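Local coordinates for protein endoglucanase (PDB 1VHO) that probably acts as an aminopeptidase of the M42 family that depends on two divalent metal ions, despite carrying the name endoglucanase, at residues A[110-118]-A[136-144]; A[70-78]-A[147-155]. All coordinates share one frame; numbering follows the deposited sequence.

Contact 1. Residues A[110-118]-A[136-144]; sequences ERGVIGMLA and IFVDLSLCE
The CA of Gly115 sits over one face of the Phe137 ring, 3.5 Å above its plane and displaced toward the rim, a CH-pi contact. With chi1 at 70°, the Phe137 CG sits between its own backbone N and carbonyl carbon, which swings the ring back over the turn although CB starts away from it. Leu117 comes to the same ring at its edge, CD2 resting 3.8 Å from Phe137 CE1. Gly115 N donates to Phe137 O over 2.8 Å in an almost straight bond. Beside this, the Ile114 and Ile136 side chains pass each other at a slant through their CG2 methyls. Asp139 divides its carboxylate: OD2 takes the Ala118 N-H from above the carboxylate plane, at 2.8 Å, while OD1 accepts from both Ser141 N and Ser141 OG, the former closing an Asx turn. OD1 also accepts from Gln81 NE2, so the group is held at both oxygens. One water donates to Val113 O and Met116 O and accepts from Asp139 N, tying three backbone groups together. Farther along, Glu110 OE1 accepts Glu144 N on its syn side at 3.0 Å. The type II turn of Val113 to Met116, at the end of strand 108-113, thus meets strand 137-139, the other outermost strand of a six-stranded antiparallel sheet, a barrel-like closure consistent with the smaller domain of M42 peptidases.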
loop_
_atom_site.group_PDB
_atom_site.type_symbol
_atom_site.label_atom_id
_atom_site.label_comp_id
_atom_site.label_asym_id
_atom_site.label_seq_id
_atom_site.Cartn_x
_atom_site.Cartn_y
_atom_site.Cartn_z
ATOM N N GLU A 110 -14.357 18.947 0.555
ATOM C CA GLU A 110 -14.645 19.684 1.788
ATOM C C GLU A 110 -13.721 19.094 2.864
ATOM O O GLU A 110 -13.474 17.863 2.854
ATOM C CB GLU A 110 -16.101 19.462 2.243
ATOM C CG GLU A 110 -17.130 19.980 1.239
ATOM C CD GLU A 110 -17.482 21.432 1.492
ATOM O OE1 GLU A 110 -16.911 22.060 2.424
ATOM O OE2 GLU A 110 -18.332 21.961 0.753
ATOM N N ARG A 111 -13.166 19.890 3.731
ATOM C CA ARG A 111 -12.261 19.447 4.773
ATOM C C ARG A 111 -12.843 19.598 6.163
ATOM O O ARG A 111 -13.480 20.633 6.440
ATOM C CB ARG A 111 -10.977 20.309 4.670
ATOM C CG ARG A 111 -10.212 19.859 3.403
ATOM C CD ARG A 111 -8.996 20.757 3.167
ATOM N NE ARG A 111 -8.374 20.285 1.915
ATOM C CZ ARG A 111 -8.797 20.651 0.712
ATOM N NH1 ARG A 111 -8.178 20.145 -0.342
ATOM N NH2 ARG A 111 -9.790 21.533 0.550
ATOM N N GLY A 112 -12.643 18.614 7.014
ATOM C CA GLY A 112 -13.207 18.762 8.364
ATOM C C GLY A 112 -12.452 17.862 9.306
ATOM O O GLY A 112 -11.481 17.213 8.910
ATOM N N VAL A 113 -12.904 17.861 10.557
ATOM C CA VAL A 113 -12.277 17.080 11.597
ATOM C C VAL A 113 -13.304 16.166 12.252
ATOM O O VAL A 113 -14.368 16.647 12.669
ATOM C CB VAL A 113 -11.730 18.045 12.686
ATOM C CG1 VAL A 113 -11.104 17.273 13.844
ATOM C CG2 VAL A 113 -10.717 19.015 12.078
ATOM N N ILE A 114 -12.996 14.867 12.247
ATOM C CA ILE A 114 -13.900 13.884 12.837
ATOM C C ILE A 114 -14.147 14.180 14.314
ATOM O O ILE A 114 -13.236 14.520 15.104
ATOM C CB ILE A 114 -13.320 12.459 12.702
ATOM C CG1 ILE A 114 -13.364 12.019 11.224
ATOM C CG2 ILE A 114 -14.095 11.475 13.580
ATOM C CD1 ILE A 114 -12.607 10.733 11.001
ATOM N N GLY A 115 -15.429 14.239 14.685
ATOM C CA GLY A 115 -15.864 14.464 16.028
ATOM C C GLY A 115 -15.798 15.882 16.546
ATOM O O GLY A 115 -16.184 16.134 17.691
HETATM N N MSE A 116 -15.362 16.862 15.732
HETATM C CA MSE A 116 -15.278 18.206 16.177
HETATM C C MSE A 116 -16.628 18.921 16.086
HETATM O O MSE A 116 -17.200 18.974 15.022
HETATM C CB MSE A 116 -14.260 19.033 15.325
HETATM C CG MSE A 116 -14.082 20.449 15.957
HETATM SE SE MSE A 116 -12.666 21.313 14.877
HETATM C CE MSE A 116 -13.656 21.898 13.437
ATOM N N LEU A 117 -17.053 19.580 17.157
ATOM C CA LEU A 117 -18.301 20.335 17.100
ATOM C C LEU A 117 -17.989 21.809 16.809
ATOM O O LEU A 117 -16.978 22.323 17.298
ATOM C CB LEU A 117 -18.988 20.351 18.508
ATOM C CG LEU A 117 -19.429 18.951 18.996
ATOM C CD1 LEU A 117 -19.925 18.999 20.439
ATOM C CD2 LEU A 117 -20.467 18.397 18.048
ATOM N N ALA A 118 -18.877 22.462 16.086
ATOM C CA ALA A 118 -18.743 23.909 15.866
ATOM C C ALA A 118 -18.969 24.584 17.238
ATOM O O ALA A 118 -19.667 24.004 18.090
ATOM C CB ALA A 118 -19.895 24.389 14.973
ATOM N N ILE A 136 -18.816 7.993 14.262
ATOM C CA ILE A 136 -17.826 8.805 13.530
ATOM C C ILE A 136 -18.649 9.895 12.834
ATOM O O ILE A 136 -19.489 9.540 12.032
ATOM C CB ILE A 136 -17.167 7.977 12.409
ATOM C CG1 ILE A 136 -16.591 6.685 13.004
ATOM C CG2 ILE A 136 -16.072 8.776 11.697
ATOM C CD1 ILE A 136 -15.711 6.934 14.187
ATOM N N PHE A 137 -18.421 11.161 13.155
ATOM C CA PHE A 137 -19.237 12.177 12.501
ATOM C C PHE A 137 -18.460 13.453 12.212
ATOM O O PHE A 137 -17.374 13.657 12.733
ATOM C CB PHE A 137 -20.426 12.573 13.438
ATOM C CG PHE A 137 -20.054 13.336 14.655
ATOM C CD1 PHE A 137 -20.094 14.730 14.678
ATOM C CD2 PHE A 137 -19.617 12.692 15.811
ATOM C CE1 PHE A 137 -19.722 15.430 15.803
ATOM C CE2 PHE A 137 -19.246 13.376 16.951
ATOM C CZ PHE A 137 -19.292 14.776 16.943
ATOM N N VAL A 138 -19.070 14.304 11.397
ATOM C CA VAL A 138 -18.517 15.633 11.131
ATOM C C VAL A 138 -19.694 16.599 11.313
ATOM O O VAL A 138 -20.847 16.142 11.113
ATOM C CB VAL A 138 -17.832 15.828 9.796
ATOM C CG1 VAL A 138 -16.528 14.996 9.795
ATOM C CG2 VAL A 138 -18.692 15.516 8.585
ATOM N N ASP A 139 -19.419 17.783 11.813
ATOM C CA ASP A 139 -20.431 18.819 12.049
ATOM C C ASP A 139 -20.587 19.613 10.753
ATOM O O ASP A 139 -19.682 20.367 10.368
ATOM C CB ASP A 139 -19.990 19.697 13.227
ATOM C CG ASP A 139 -21.033 20.715 13.687
ATOM O OD1 ASP A 139 -21.821 21.188 12.847
ATOM O OD2 ASP A 139 -20.982 21.056 14.885
ATOM N N LEU A 140 -21.684 19.413 10.057
ATOM C CA LEU A 140 -22.015 20.042 8.781
ATOM C C LEU A 140 -22.108 21.540 8.786
ATOM O O LEU A 140 -21.898 22.187 7.742
ATOM C CB LEU A 140 -23.326 19.470 8.241
ATOM C CG LEU A 140 -23.285 18.282 7.286
ATOM C CD1 LEU A 140 -22.010 17.464 7.387
ATOM C CD2 LEU A 140 -24.512 17.407 7.518
ATOM N N SER A 141 -22.321 22.172 9.954
ATOM C CA SER A 141 -22.397 23.621 10.003
ATOM C C SER A 141 -21.023 24.220 9.740
ATOM O O SER A 141 -20.926 25.438 9.555
ATOM C CB SER A 141 -22.969 24.086 11.352
ATOM O OG SER A 141 -22.030 23.827 12.354
ATOM N N LEU A 142 -19.955 23.430 9.798
ATOM C CA LEU A 142 -18.604 23.848 9.531
ATOM C C LEU A 142 -18.229 23.716 8.053
ATOM O O LEU A 142 -17.142 24.175 7.685
ATOM C CB LEU A 142 -17.580 23.051 10.354
ATOM C CG LEU A 142 -17.653 23.296 11.873
ATOM C CD1 LEU A 142 -16.773 22.361 12.655
ATOM C CD2 LEU A 142 -17.334 24.743 12.227
ATOM N N CYS A 143 -19.041 23.107 7.208
ATOM C CA CYS A 143 -18.650 22.984 5.809
ATOM C C CYS A 143 -19.069 24.193 4.974
ATOM O O CYS A 143 -20.041 24.863 5.258
ATOM C CB CYS A 143 -19.195 21.749 5.099
ATOM S SG CYS A 143 -19.346 20.266 6.028
ATOM N N GLU A 144 -18.366 24.289 3.840
ATOM C CA GLU A 144 -18.634 25.398 2.922
ATOM C C GLU A 144 -20.016 25.252 2.315
ATOM O O GLU A 144 -20.813 26.195 2.322
ATOM C CB GLU A 144 -17.542 25.445 1.853
ATOM C CG GLU A 144 -16.158 25.685 2.475
ATOM C CD GLU A 144 -16.134 26.999 3.241
ATOM O OE1 GLU A 144 -15.761 26.976 4.436
ATOM O OE2 GLU A 144 -16.515 28.032 2.654
HETATM O O HOH W 1 -16.616 18.189 12.470
HETATM O O HOH W 2 -21.804 22.446 17.225
#

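Contact 2. Residues A[70-78]-A[147-155]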
loop_
_atom_site.group_PDB
_atom_site.type_symbol
_atom_site.label_atom_id
_atom_site.label_comp_id
_atom_site.label_asym_id
_atom_site.label_seq_id
_atom_site.Cartn_x
_atom_site.Cartn_y
_atom_site.Cartn_z
ATOM N N GLU A 70 -6.306 2.586 0.353
ATOM C CA GLU A 70 -6.158 3.206 1.658
ATOM C C GLU A 70 -7.535 3.229 2.329
ATOM O O GLU A 70 -8.561 3.049 1.661
ATOM C CB GLU A 70 -5.650 4.656 1.599
ATOM C CG GLU A 70 -6.652 5.599 0.837
ATOM C CD GLU A 70 -5.904 6.891 0.484
ATOM O OE1 GLU A 70 -5.836 7.812 1.339
ATOM O OE2 GLU A 70 -5.355 7.006 -0.622
ATOM N N ILE A 71 -7.556 3.547 3.598
ATOM C CA ILE A 71 -8.846 3.591 4.289
ATOM C C ILE A 71 -9.642 4.796 3.801
ATOM O O ILE A 71 -9.158 5.839 3.338
ATOM C CB ILE A 71 -8.680 3.613 5.806
ATOM C CG1 ILE A 71 -8.059 4.907 6.277
ATOM C CG2 ILE A 71 -7.852 2.399 6.267
ATOM C CD1 ILE A 71 -9.012 5.689 7.181
ATOM N N GLY A 72 -10.957 4.594 3.889
ATOM C CA GLY A 72 -11.871 5.649 3.476
ATOM C C GLY A 72 -13.186 5.466 4.276
ATOM O O GLY A 72 -13.376 4.445 4.977
ATOM N N PHE A 73 -14.011 6.468 4.167
ATOM C CA PHE A 73 -15.322 6.479 4.836
ATOM C C PHE A 73 -16.371 6.975 3.838
ATOM O O PHE A 73 -16.073 7.719 2.901
ATOM C CB PHE A 73 -15.343 7.507 6.011
ATOM C CG PHE A 73 -14.273 7.315 7.031
ATOM C CD1 PHE A 73 -14.451 6.510 8.127
ATOM C CD2 PHE A 73 -13.054 7.986 6.883
ATOM C CE1 PHE A 73 -13.437 6.331 9.076
ATOM C CE2 PHE A 73 -12.035 7.782 7.805
ATOM C CZ PHE A 73 -12.223 6.985 8.919
ATOM N N VAL A 74 -17.613 6.550 4.059
ATOM C CA VAL A 74 -18.707 7.039 3.230
ATOM C C VAL A 74 -19.717 7.742 4.133
ATOM O O VAL A 74 -19.888 7.297 5.286
ATOM C CB VAL A 74 -19.387 5.858 2.462
ATOM C CG1 VAL A 74 -19.902 4.795 3.423
ATOM C CG2 VAL A 74 -20.494 6.425 1.588
ATOM N N VAL A 75 -20.321 8.819 3.680
ATOM C CA VAL A 75 -21.332 9.499 4.505
ATOM C C VAL A 75 -22.567 8.547 4.449
ATOM O O VAL A 75 -23.020 8.260 3.334
ATOM C CB VAL A 75 -21.700 10.865 3.940
ATOM C CG1 VAL A 75 -22.892 11.465 4.666
ATOM C CG2 VAL A 75 -20.471 11.808 4.082
ATOM N N SER A 76 -22.962 8.016 5.580
ATOM C CA SER A 76 -24.096 7.077 5.542
ATOM C C SER A 76 -25.393 7.734 5.971
ATOM O O SER A 76 -26.465 7.220 5.666
ATOM C CB SER A 76 -23.783 5.916 6.498
ATOM O OG SER A 76 -23.488 6.466 7.765
ATOM N N LYS A 77 -25.305 8.862 6.663
ATOM C CA LYS A 77 -26.513 9.506 7.161
ATOM C C LYS A 77 -26.276 10.976 7.427
ATOM O O LYS A 77 -25.189 11.342 7.902
ATOM C CB LYS A 77 -26.854 8.782 8.482
ATOM C CG LYS A 77 -28.049 9.295 9.236
ATOM C CD LYS A 77 -28.429 8.358 10.391
ATOM C CE LYS A 77 -27.299 8.282 11.403
ATOM N NZ LYS A 77 -27.761 7.905 12.770
ATOM N N VAL A 78 -27.242 11.789 7.015
ATOM C CA VAL A 78 -27.154 13.225 7.263
ATOM C C VAL A 78 -28.350 13.610 8.144
ATOM O O VAL A 78 -29.461 13.616 7.621
ATOM C CB VAL A 78 -27.113 14.053 5.986
ATOM C CG1 VAL A 78 -27.384 15.534 6.262
ATOM C CG2 VAL A 78 -25.762 13.911 5.291
ATOM N N VAL A 147 -22.722 18.244 1.766
ATOM C CA VAL A 147 -22.097 16.946 1.886
ATOM C C VAL A 147 -23.329 16.038 1.722
ATOM O O VAL A 147 -24.413 16.532 2.130
ATOM C CB VAL A 147 -21.307 16.730 3.148
ATOM C CG1 VAL A 147 -21.251 15.268 3.572
ATOM C CG2 VAL A 147 -19.856 17.221 3.006
ATOM N N ARG A 148 -23.264 14.944 1.001
ATOM C CA ARG A 148 -24.453 14.112 0.825
ATOM C C ARG A 148 -24.158 12.655 1.149
ATOM O O ARG A 148 -23.023 12.195 1.096
ATOM C CB ARG A 148 -24.925 14.116 -0.636
ATOM C CG ARG A 148 -25.469 15.406 -1.202
ATOM C CD ARG A 148 -24.907 15.639 -2.595
ATOM N NE ARG A 148 -25.162 14.576 -3.553
ATOM C CZ ARG A 148 -24.274 14.009 -4.358
ATOM N NH1 ARG A 148 -22.994 14.360 -4.357
ATOM N NH2 ARG A 148 -24.643 13.059 -5.217
ATOM N N VAL A 149 -25.254 11.919 1.368
ATOM C CA VAL A 149 -25.130 10.492 1.614
ATOM C C VAL A 149 -24.395 9.933 0.398
ATOM O O VAL A 149 -24.737 10.342 -0.707
ATOM C CB VAL A 149 -26.514 9.850 1.817
ATOM C CG1 VAL A 149 -26.448 8.338 1.666
ATOM C CG2 VAL A 149 -27.008 10.184 3.244
ATOM N N GLY A 150 -23.377 9.083 0.592
ATOM C CA GLY A 150 -22.670 8.570 -0.590
ATOM C C GLY A 150 -21.336 9.284 -0.842
ATOM O O GLY A 150 -20.501 8.724 -1.578
ATOM N N ASP A 151 -21.111 10.429 -0.208
ATOM C CA ASP A 151 -19.834 11.144 -0.430
ATOM C C ASP A 151 -18.730 10.338 0.271
ATOM O O ASP A 151 -18.975 9.767 1.323
ATOM C CB ASP A 151 -19.914 12.585 0.077
ATOM C CG ASP A 151 -20.687 13.474 -0.929
ATOM O OD1 ASP A 151 -20.863 13.106 -2.098
ATOM O OD2 ASP A 151 -21.134 14.531 -0.513
ATOM N N ILE A 152 -17.532 10.357 -0.319
ATOM C CA ILE A 152 -16.430 9.545 0.236
ATOM C C ILE A 152 -15.367 10.451 0.871
ATOM O O ILE A 152 -14.987 11.445 0.292
ATOM C CB ILE A 152 -15.791 8.746 -0.898
ATOM C CG1 ILE A 152 -16.791 7.689 -1.487
ATOM C CG2 ILE A 152 -14.499 8.035 -0.454
ATOM C CD1 ILE A 152 -17.211 6.655 -0.470
ATOM N N ALA A 153 -14.875 10.038 2.027
ATOM C CA ALA A 153 -13.842 10.806 2.727
ATOM C C ALA A 153 -12.580 9.968 2.883
ATOM O O ALA A 153 -12.665 8.749 2.922
ATOM C CB ALA A 153 -14.348 11.110 4.160
ATOM N N VAL A 154 -11.413 10.629 2.874
ATOM C CA VAL A 154 -10.172 9.920 3.147
ATOM C C VAL A 154 -9.447 10.779 4.207
ATOM O O VAL A 154 -9.872 11.904 4.478
ATOM C CB VAL A 154 -9.279 9.763 1.909
ATOM C CG1 VAL A 154 -9.967 8.837 0.863
ATOM C CG2 VAL A 154 -9.041 11.141 1.292
ATOM N N ILE A 155 -8.353 10.281 4.739
ATOM C CA ILE A 155 -7.563 11.059 5.704
ATOM C C ILE A 155 -6.929 12.241 4.989
ATOM O O ILE A 155 -6.422 12.162 3.866
ATOM C CB ILE A 155 -6.440 10.130 6.253
ATOM C CG1 ILE A 155 -7.067 9.097 7.179
ATOM C CG2 ILE A 155 -5.372 10.941 6.990
ATOM C CD1 ILE A 155 -7.717 9.680 8.382
HETATM O O HOH W 3 -7.184 7.559 3.827
#
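Ala153 N donates to Phe73 O at 2.8 Å, tilted from the carbonyl plane, and the CA-H of Ile152 makes a weaker contact with the same oxygen, Ile152 CA lying 3.3 Å from Phe73 O. With the return bond from Phe73 N to Ala153 O, this makes a hydrogen-bonded antiparallel pair at the centre of a six-stranded beta-sheet. The next pair, Val74 with Ile152, is non-hydrogen-bonded, and there Ile152 CD1 reaches the CB of Val74 at 3.7 Å. On the other face the CB atoms of Phe73 and Ala153 lie side by side, with Leu85 and Ile103 of the flanking strands packed against Phe73 and Ala153 respectively. Pairing then runs into the type II turn of Arg148 to Asp151: Val75 N donates to Asp151 O nearly along the C=O axis, and Gly150 N returns to Val75 O in the carbonyl plane. The turn is braced from within, since Asp151 OD2 takes the N-H of Arg148 from above its carboxylate plane at 2.6 Å. Val75 packs against the turn, its CB and CG1 (CG1 anti to the backbone N, chi1 171°) facing Arg148 O and its CG2 meeting Val147 CG1 at 3.6 Å. At the other end Glu70 is fixed by Gly19, Lys169 and Arg174, near the predicted metal site. A water there donates to Glu70 OE1 and to Ile71 O, and accepts from Ile155 N at 3.1 Å.

Overall arrangement
Both contacts belong to one six-stranded antiparallel sheet but serve different places in it. Contact 2 pairs neighbouring central strands by direct backbone bonds that continue into a turn, whereas in contact 1 the turn after one outermost strand meets the other through a carboxylate, a water and ring and methyl packing. About half of the touching residues in contact 2 are buried, against about a quarter in contact 1, which lies about 28 Å from the chain's centre and away from the annotated sites. Only contact 2 runs toward the predicted metal site. Contact 1 is nested within the loop that contact 2 closes, and they touch at Leu140 CD2 and Val78 CG1, 3.7 Å apart, and again between Glu110 and Val147.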